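Local coordinates for protein acetolactate synthase isozyme 1 large subunit (Escherichia coli, PDB 6LPI) that serves as the large subunit of a thiamine-diphosphate-dependent synthase and binds thiamine diphosphate, a magnesium ion and flavin-adenine dinucleotide, at residues Glu17-Phe22 / Gln149-Ala154; Ala276-Val281 / Lys302-Asp307. All coordinates share one frame; numbering follows the deposited sequence.

In the fold
Each contact lies in a different alpha/beta domain of this three-domain thiamine-diphosphate enzyme. Contact 1 pairs two helices on one face of the parallel sheet in the N-terminal domain, and contact 2 pairs two neighbouring strands inside the parallel sheet of the central domain. They follow one another along the chain, contact 1 closing before contact 2 opens. Their centres are about 41 Å apart and their nearest atoms about 18 Å apart, with no touch. Contact 2 reaches the FAD directly, because Asp307, the last residue of 302-307, accepts a hydrogen bond from the adenosine ribose. Contact 1 consists of apolar helix packing and includes no ligand-pocket residue.

Contact 1: residues Glu17-Phe22 / Gln149-Ala154; sequences EFIVHF and QVMSDA
Met151 of helix 147-159 reaches in among Phe18, Ile19 and Phe22 of helix 15-25, a helix-helix contact on one face of the parallel sheet in the N-terminal domain. The two segments run in nearly the same direction, at 30° to each other, and the segment axes come no closer than 11.1 Å, so large side chains must bridge the interval. A methionine suits the task because its long, unbranched chain can bend. The bend at chi3 (-62°) turns the methyl CE in among three residues of the other helix. Met151 CE lies 3.4 Å from Phe22 CB and equally close, 3.4 Å, to Ile19 CA. It meets the Phe18 ring obliquely, CE 3.5 Å from Phe18 CE2.

The Phe22 side chain passes Met151 in the opposite direction. Met151 CB sits over one face of the ring, offset toward the rim, in a CH-pi contact 3.7 Å from the centroid of Phe22 and 15° off the ring normal. The sulfur SD makes a more oblique Met-aromatic contact, 5.1 Å from that Phe22 centroid. Ile19 crosses Met151 at about a right angle, its CG1 3.8 Å from SD. At the border of the apolar patch, Phe22 CE2 comes to 4.1 Å from Ser152 CB.

No hydrogen bond joins the two segments, which suits so apolar a set of side chains. Ile19 also touches Ile170, and the neighbouring Val150 and Ala154 touch Ile168, so both helices rest on strand 166-171, as helices do in the layered alpha/beta fold of thiamine-diphosphate-binding domains.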
loop_
_atom_site.group_PDB
_atom_site.type_symbol
_atom_site.label_atom_id
_atom_site.label_comp_id
_atom_site.label_asym_id
_atom_site.label_seq_id
_atom_site.Cartn_x
_atom_site.Cartn_y
_atom_site.Cartn_z
ATOM N N GLU B 17 -1.538 29.950 -7.688
ATOM C CA GLU B 17 -0.366 29.976 -8.556
ATOM C C GLU B 17 0.863 29.416 -7.856
ATOM O O GLU B 17 1.696 28.766 -8.501
ATOM C CB GLU B 17 -0.093 31.397 -9.073
ATOM C CG GLU B 17 -1.244 31.990 -9.867
ATOM C CD GLU B 17 -1.047 33.449 -10.213
ATOM O OE1 GLU B 17 -0.237 34.102 -9.526
ATOM O OE2 GLU B 17 -1.685 33.935 -11.183
ATOM N N PHE B 18 1.003 29.634 -6.548
ATOM C CA PHE B 18 2.146 29.040 -5.866
ATOM C C PHE B 18 2.031 27.530 -5.811
ATOM O O PHE B 18 3.040 26.825 -5.919
ATOM C CB PHE B 18 2.315 29.564 -4.451
ATOM C CG PHE B 18 3.414 28.868 -3.716
ATOM C CD1 PHE B 18 4.722 29.280 -3.854
ATOM C CD2 PHE B 18 3.145 27.760 -2.934
ATOM C CE1 PHE B 18 5.737 28.621 -3.201
ATOM C CE2 PHE B 18 4.149 27.102 -2.292
ATOM C CZ PHE B 18 5.449 27.530 -2.427
ATOM N N ILE B 19 0.827 27.014 -5.578
ATOM C CA ILE B 19 0.664 25.567 -5.539
ATOM C C ILE B 19 1.109 24.965 -6.860
ATOM O O ILE B 19 1.902 24.015 -6.899
ATOM C CB ILE B 19 -0.793 25.200 -5.218
ATOM C CG1 ILE B 19 -1.107 25.483 -3.754
ATOM C CG2 ILE B 19 -1.019 23.739 -5.499
ATOM C CD1 ILE B 19 -2.561 25.784 -3.533
ATOM N N VAL B 20 0.626 25.537 -7.965
ATOM C CA VAL B 20 0.994 25.022 -9.282
ATOM C C VAL B 20 2.492 25.141 -9.517
ATOM O O VAL B 20 3.129 24.209 -10.023
ATOM C CB VAL B 20 0.199 25.755 -10.378
ATOM C CG1 VAL B 20 0.648 25.276 -11.759
ATOM C CG2 VAL B 20 -1.283 25.497 -10.180
ATOM N N HIS B 21 3.081 26.275 -9.138
ATOM C CA HIS B 21 4.508 26.474 -9.360
ATOM C C HIS B 21 5.329 25.453 -8.587
ATOM O O HIS B 21 6.265 24.847 -9.127
ATOM C CB HIS B 21 4.879 27.890 -8.948
ATOM C CG HIS B 21 6.325 28.210 -9.126
ATOM N ND1 HIS B 21 7.087 28.795 -8.137
ATOM C CD2 HIS B 21 7.148 28.046 -10.189
ATOM C CE1 HIS B 21 8.316 28.978 -8.582
ATOM N NE2 HIS B 21 8.380 28.529 -9.823
ATOM N N PHE B 22 4.956 25.220 -7.330
ATOM C CA PHE B 22 5.631 24.231 -6.504
ATOM C C PHE B 22 5.516 22.849 -7.129
ATOM O O PHE B 22 6.507 22.107 -7.217
ATOM C CB PHE B 22 5.027 24.270 -5.096
ATOM C CG PHE B 22 5.624 23.272 -4.122
ATOM C CD1 PHE B 22 5.140 21.962 -4.047
ATOM C CD2 PHE B 22 6.644 23.653 -3.255
ATOM C CE1 PHE B 22 5.694 21.047 -3.154
ATOM C CE2 PHE B 22 7.198 22.734 -2.352
ATOM C CZ PHE B 22 6.727 21.440 -2.304
ATOM N N GLN B 149 5.994 25.955 3.533
ATOM C CA GLN B 149 6.424 24.874 4.418
ATOM C C GLN B 149 5.510 23.673 4.282
ATOM O O GLN B 149 5.976 22.552 4.051
ATOM C CB GLN B 149 6.452 25.306 5.891
ATOM C CG GLN B 149 7.830 25.740 6.417
ATOM C CD GLN B 149 8.978 24.846 5.937
ATOM O OE1 GLN B 149 10.040 25.354 5.556
ATOM N NE2 GLN B 149 8.770 23.525 5.934
ATOM N N VAL B 150 4.198 23.907 4.352
ATOM C CA VAL B 150 3.221 22.832 4.213
ATOM C C VAL B 150 3.559 21.959 3.021
ATOM O O VAL B 150 3.840 20.763 3.163
ATOM C CB VAL B 150 1.794 23.395 4.113
ATOM C CG1 VAL B 150 0.870 22.394 3.418
ATOM C CG2 VAL B 150 1.289 23.729 5.513
ATOM N N MET B 151 3.660 22.560 1.847
ATOM C CA MET B 151 3.817 21.684 0.702
ATOM C C MET B 151 5.166 21.015 0.728
ATOM O O MET B 151 5.248 19.792 0.552
ATOM C CB MET B 151 3.544 22.427 -0.596
ATOM C CG MET B 151 2.186 23.063 -0.473
ATOM S SD MET B 151 1.298 23.097 -2.003
ATOM C CE MET B 151 2.413 24.102 -2.952
ATOM N N SER B 152 6.212 21.760 1.088
ATOM C CA SER B 152 7.526 21.132 1.143
ATOM C C SER B 152 7.537 19.995 2.157
ATOM O O SER B 152 8.195 18.969 1.947
ATOM C CB SER B 152 8.615 22.151 1.432
ATOM O OG SER B 152 9.823 21.443 1.628
ATOM N N ASP B 153 6.855 20.168 3.290
ATOM C CA ASP B 153 6.876 19.065 4.233
ATOM C C ASP B 153 5.970 17.933 3.786
ATOM O O ASP B 153 6.353 16.764 3.930
ATOM C CB ASP B 153 6.541 19.538 5.640
ATOM C CG ASP B 153 7.563 20.526 6.156
ATOM O OD1 ASP B 153 8.777 20.293 5.929
ATOM O OD2 ASP B 153 7.175 21.479 6.856
ATOM N N ALA B 154 4.830 18.244 3.152
ATOM C CA ALA B 154 3.961 17.170 2.681
ATOM C C ALA B 154 4.729 16.231 1.752
ATOM O O ALA B 154 4.804 15.014 1.994
ATOM C CB ALA B 154 2.728 17.749 1.990
#

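Contact 2: residues Ala276-Val281 / Lys302-Asp307. With FAD (flavin-adenine dinucleotide), chain I.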
loop_
_atom_site.group_PDB
_atom_site.type_symbol
_atom_site.label_atom_id
_atom_site.label_comp_id
_atom_site.label_asym_id
_atom_site.label_seq_id
_atom_site.Cartn_x
_atom_site.Cartn_y
_atom_site.Cartn_z
ATOM N N ALA B 276 11.651 -24.111 8.670
ATOM C CA ALA B 276 12.745 -23.156 8.805
ATOM C C ALA B 276 13.233 -23.025 10.250
ATOM O O ALA B 276 12.437 -23.039 11.196
ATOM C CB ALA B 276 12.306 -21.789 8.297
ATOM N N ASP B 277 14.561 -22.918 10.417
ATOM C CA ASP B 277 15.159 -22.582 11.707
ATOM C C ASP B 277 15.587 -21.123 11.818
ATOM O O ASP B 277 15.939 -20.684 12.914
ATOM C CB ASP B 277 16.357 -23.502 12.019
ATOM C CG ASP B 277 17.565 -23.291 11.084
ATOM O OD1 ASP B 277 17.457 -22.554 10.085
ATOM O OD2 ASP B 277 18.641 -23.882 11.371
ATOM N N LEU B 278 15.556 -20.364 10.727
ATOM C CA LEU B 278 15.781 -18.925 10.767
ATOM C C LEU B 278 15.104 -18.284 9.569
ATOM O O LEU B 278 15.265 -18.767 8.446
ATOM C CB LEU B 278 17.273 -18.592 10.723
ATOM C CG LEU B 278 17.596 -17.131 10.439
ATOM C CD1 LEU B 278 17.622 -16.341 11.751
ATOM C CD2 LEU B 278 18.913 -17.057 9.693
ATOM N N LEU B 279 14.325 -17.236 9.788
ATOM C CA LEU B 279 13.755 -16.507 8.665
ATOM C C LEU B 279 14.259 -15.074 8.686
ATOM O O LEU B 279 14.345 -14.445 9.749
ATOM C CB LEU B 279 12.225 -16.590 8.548
ATOM C CG LEU B 279 11.094 -16.499 9.519
ATOM C CD1 LEU B 279 10.827 -15.075 9.737
ATOM C CD2 LEU B 279 9.898 -17.138 8.876
ATOM N N ILE B 280 14.682 -14.618 7.511
ATOM C CA ILE B 280 15.191 -13.276 7.261
ATOM C C ILE B 280 14.067 -12.456 6.654
ATOM O O ILE B 280 13.668 -12.681 5.510
ATOM C CB ILE B 280 16.397 -13.299 6.314
ATOM C CG1 ILE B 280 17.398 -14.396 6.704
ATOM C CG2 ILE B 280 16.978 -11.915 6.176
ATOM C CD1 ILE B 280 17.360 -15.589 5.812
ATOM N N VAL B 281 13.505 -11.547 7.425
ATOM C CA VAL B 281 12.314 -10.822 7.014
ATOM C C VAL B 281 12.746 -9.423 6.590
ATOM O O VAL B 281 13.182 -8.613 7.420
ATOM C CB VAL B 281 11.285 -10.771 8.146
ATOM C CG1 VAL B 281 9.952 -10.252 7.625
ATOM C CG2 VAL B 281 11.165 -12.123 8.766
ATOM N N LYS B 302 14.410 -18.714 14.566
ATOM C CA LYS B 302 14.875 -17.420 15.007
ATOM C C LYS B 302 14.597 -16.437 13.884
ATOM O O LYS B 302 14.501 -16.818 12.715
ATOM C CB LYS B 302 16.355 -17.460 15.371
ATOM C CG LYS B 302 16.661 -18.439 16.477
ATOM C CD LYS B 302 17.641 -17.893 17.467
ATOM C CE LYS B 302 17.588 -18.706 18.741
ATOM N NZ LYS B 302 16.184 -18.731 19.237
ATOM N N ILE B 303 14.413 -15.175 14.235
ATOM C CA ILE B 303 13.954 -14.202 13.262
ATOM C C ILE B 303 14.910 -13.026 13.209
ATOM O O ILE B 303 15.307 -12.475 14.247
ATOM C CB ILE B 303 12.517 -13.738 13.565
ATOM C CG1 ILE B 303 11.549 -14.917 13.361
ATOM C CG2 ILE B 303 12.160 -12.504 12.732
ATOM C CD1 ILE B 303 10.114 -14.626 13.703
ATOM N N ILE B 304 15.250 -12.632 11.987
ATOM C CA ILE B 304 15.852 -11.338 11.722
ATOM C C ILE B 304 14.813 -10.517 10.969
ATOM O O ILE B 304 14.141 -11.016 10.056
ATOM C CB ILE B 304 17.153 -11.466 10.909
ATOM C CG1 ILE B 304 17.945 -12.690 11.349
ATOM C CG2 ILE B 304 17.991 -10.213 11.048
ATOM C CD1 ILE B 304 19.130 -12.987 10.447
ATOM N N HIS B 305 14.675 -9.259 11.361
ATOM C CA HIS B 305 13.622 -8.416 10.833
ATOM C C HIS B 305 14.230 -7.045 10.567
ATOM O O HIS B 305 14.665 -6.371 11.510
ATOM C CB HIS B 305 12.456 -8.355 11.837
ATOM C CG HIS B 305 11.209 -7.722 11.294
ATOM N ND1 HIS B 305 10.183 -7.288 12.104
ATOM C CD2 HIS B 305 10.815 -7.464 10.025
ATOM C CE1 HIS B 305 9.217 -6.778 11.363
ATOM N NE2 HIS B 305 9.573 -6.880 10.097
ATOM N N VAL B 306 14.211 -6.612 9.305
ATOM C CA VAL B 306 14.721 -5.302 8.885
ATOM C C VAL B 306 13.565 -4.513 8.306
ATOM O O VAL B 306 13.009 -4.891 7.267
ATOM C CB VAL B 306 15.846 -5.400 7.838
ATOM C CG1 VAL B 306 16.474 -4.029 7.622
ATOM C CG2 VAL B 306 16.917 -6.367 8.293
ATOM N N ASP B 307 13.261 -3.375 8.927
ATOM C CA ASP B 307 12.105 -2.598 8.531
ATOM C C ASP B 307 12.388 -1.123 8.810
ATOM O O ASP B 307 13.016 -0.781 9.820
ATOM C CB ASP B 307 10.869 -3.087 9.298
ATOM C CG ASP B 307 9.587 -2.769 8.584
ATOM O OD1 ASP B 307 8.973 -3.730 8.052
ATOM O OD2 ASP B 307 9.206 -1.576 8.548
HETATM P PA FAD I . 3.434 -4.153 3.004
HETATM O O1A FAD I . 3.453 -4.214 1.527
HETATM O O2A FAD I . 2.449 -3.208 3.641
HETATM O O5B FAD I . 4.939 -3.792 3.319
HETATM C C5B FAD I . 5.300 -2.555 3.964
HETATM C C4B FAD I . 6.364 -2.873 4.980
HETATM O O4B FAD I . 7.684 -2.649 4.416
HETATM C C3B FAD I . 6.308 -2.021 6.244
HETATM O O3B FAD I . 6.669 -2.839 7.358
HETATM C C2B FAD I . 7.306 -0.905 5.912
HETATM O O2B FAD I . 7.824 -0.219 7.042
HETATM C C1B FAD I . 8.386 -1.737 5.237
HETATM N N9A FAD I . 9.323 -0.990 4.413
HETATM C C8A FAD I . 9.038 -0.127 3.389
HETATM N N7A FAD I . 10.100 0.385 2.810
HETATM C C5A FAD I . 11.158 -0.183 3.502
HETATM C C6A FAD I . 12.556 -0.046 3.387
HETATM N N6A FAD I . 13.155 0.740 2.488
HETATM N N1A FAD I . 13.329 -0.744 4.247
HETATM C C2A FAD I . 12.739 -1.527 5.154
HETATM N N3A FAD I . 11.437 -1.741 5.353
HETATM C C4A FAD I . 10.694 -1.031 4.494
HETATM N N1 FAD I . -0.769 -11.590 1.385
HETATM C C2 FAD I . 0.039 -12.680 1.513
HETATM O O2 FAD I . 1.211 -12.563 1.847
HETATM N N3 FAD I . -0.456 -13.945 1.251
HETATM C C4 FAD I . -1.743 -14.244 0.854
HETATM O O4 FAD I . -2.067 -15.411 0.646
HETATM C C4X FAD I . -2.602 -13.076 0.730
HETATM N N5 FAD I . -3.851 -13.257 0.355
HETATM C C5X FAD I . -4.658 -12.133 0.222
HETATM C C6 FAD I . -5.984 -12.297 -0.185
HETATM C C7 FAD I . -6.824 -11.196 -0.345
HETATM C C7M FAD I . -8.253 -11.405 -0.769
HETATM C C8 FAD I . -6.334 -9.905 -0.087
HETATM C C8M FAD I . -7.226 -8.695 -0.234
HETATM C C9 FAD I . -5.013 -9.739 0.320
HETATM C C9A FAD I . -4.178 -10.839 0.485
HETATM N N10 FAD I . -2.834 -10.698 0.893
HETATM C C10 FAD I . -2.020 -11.791 1.023
HETATM C "C1'" FAD I . -2.268 -9.379 1.174
HETATM C "C2'" FAD I . -2.251 -9.051 2.659
HETATM O "O2'" FAD I . -3.520 -8.538 3.065
HETATM C "C3'" FAD I . -1.188 -7.987 2.930
HETATM O "O3'" FAD I . -1.445 -6.840 2.125
HETATM C "C4'" FAD I . 0.243 -8.444 2.671
HETATM O "O4'" FAD I . 0.367 -9.804 3.071
HETATM C "C5'" FAD I . 1.255 -7.603 3.411
HETATM O "O5'" FAD I . 2.545 -7.773 2.798
HETATM P P FAD I . 3.775 -6.970 3.307
HETATM O O1P FAD I . 4.249 -7.583 4.626
HETATM O O2P FAD I . 4.670 -6.853 2.296
HETATM O O3P FAD I . 3.136 -5.587 3.613
#
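Asp277 and Lys302 open the pairing: the backbone O of Asp277 accepts Lys302 N at 3.0 Å. The Asp277 carboxylate is engaged on the other flank, by the backbone N of Lys212 and Arg213. At Leu278 the side chain has CG anti to the backbone N (chi1 167°), and its branch CD1 lies 3.7 Å from Ile304 CG1. The two side chains cross obliquely on the face covered by helix 198-210, where Met207 and Ile208 meet Leu278.

Leu279 faces the other way. Its N donates to Lys302 O at 3.0 Å and its O accepts Ile304 N. Its side chain lies beside that of Ile303, pointing the same way, with CD1 3.7 Å from Ile303 CG1. This in-register ladder is the parallel pairing of a beta-alpha-beta unit, strands 278-282 and 302-307 being linked through helix 288-291 in a Rossmann-like sheet. Leucine, isoleucine and valine suit these buried positions, packing against Met207 and Ile208 on the Leu278 face and against Cys298 near Leu279.

Ile280 turns its backbone to Val215 and Tyr217 of strand 214-218 and its side chain to Ile208. Val281 returns to the partner strand: its N donates to Ile304 O at 2.8 Å, and its O accepts Val306 N. Its CG1 lies 3.8 Å from His305 CD2, while its O stands at the His305 ring edge, in plane; His305 NE2 bonds to Ala284 O. Just beyond, Asp307 meets the ribose of the adenosine half of FAD. Aspartate suits the place because its two carboxylate oxygens can accept from two adjacent hydroxyls. FAD O3B donates to Asp307 OD1 at 2.6 Å, while O2B lies so close to OD2, which Asp309 N also bonds, that the exact geometry there is doubtful.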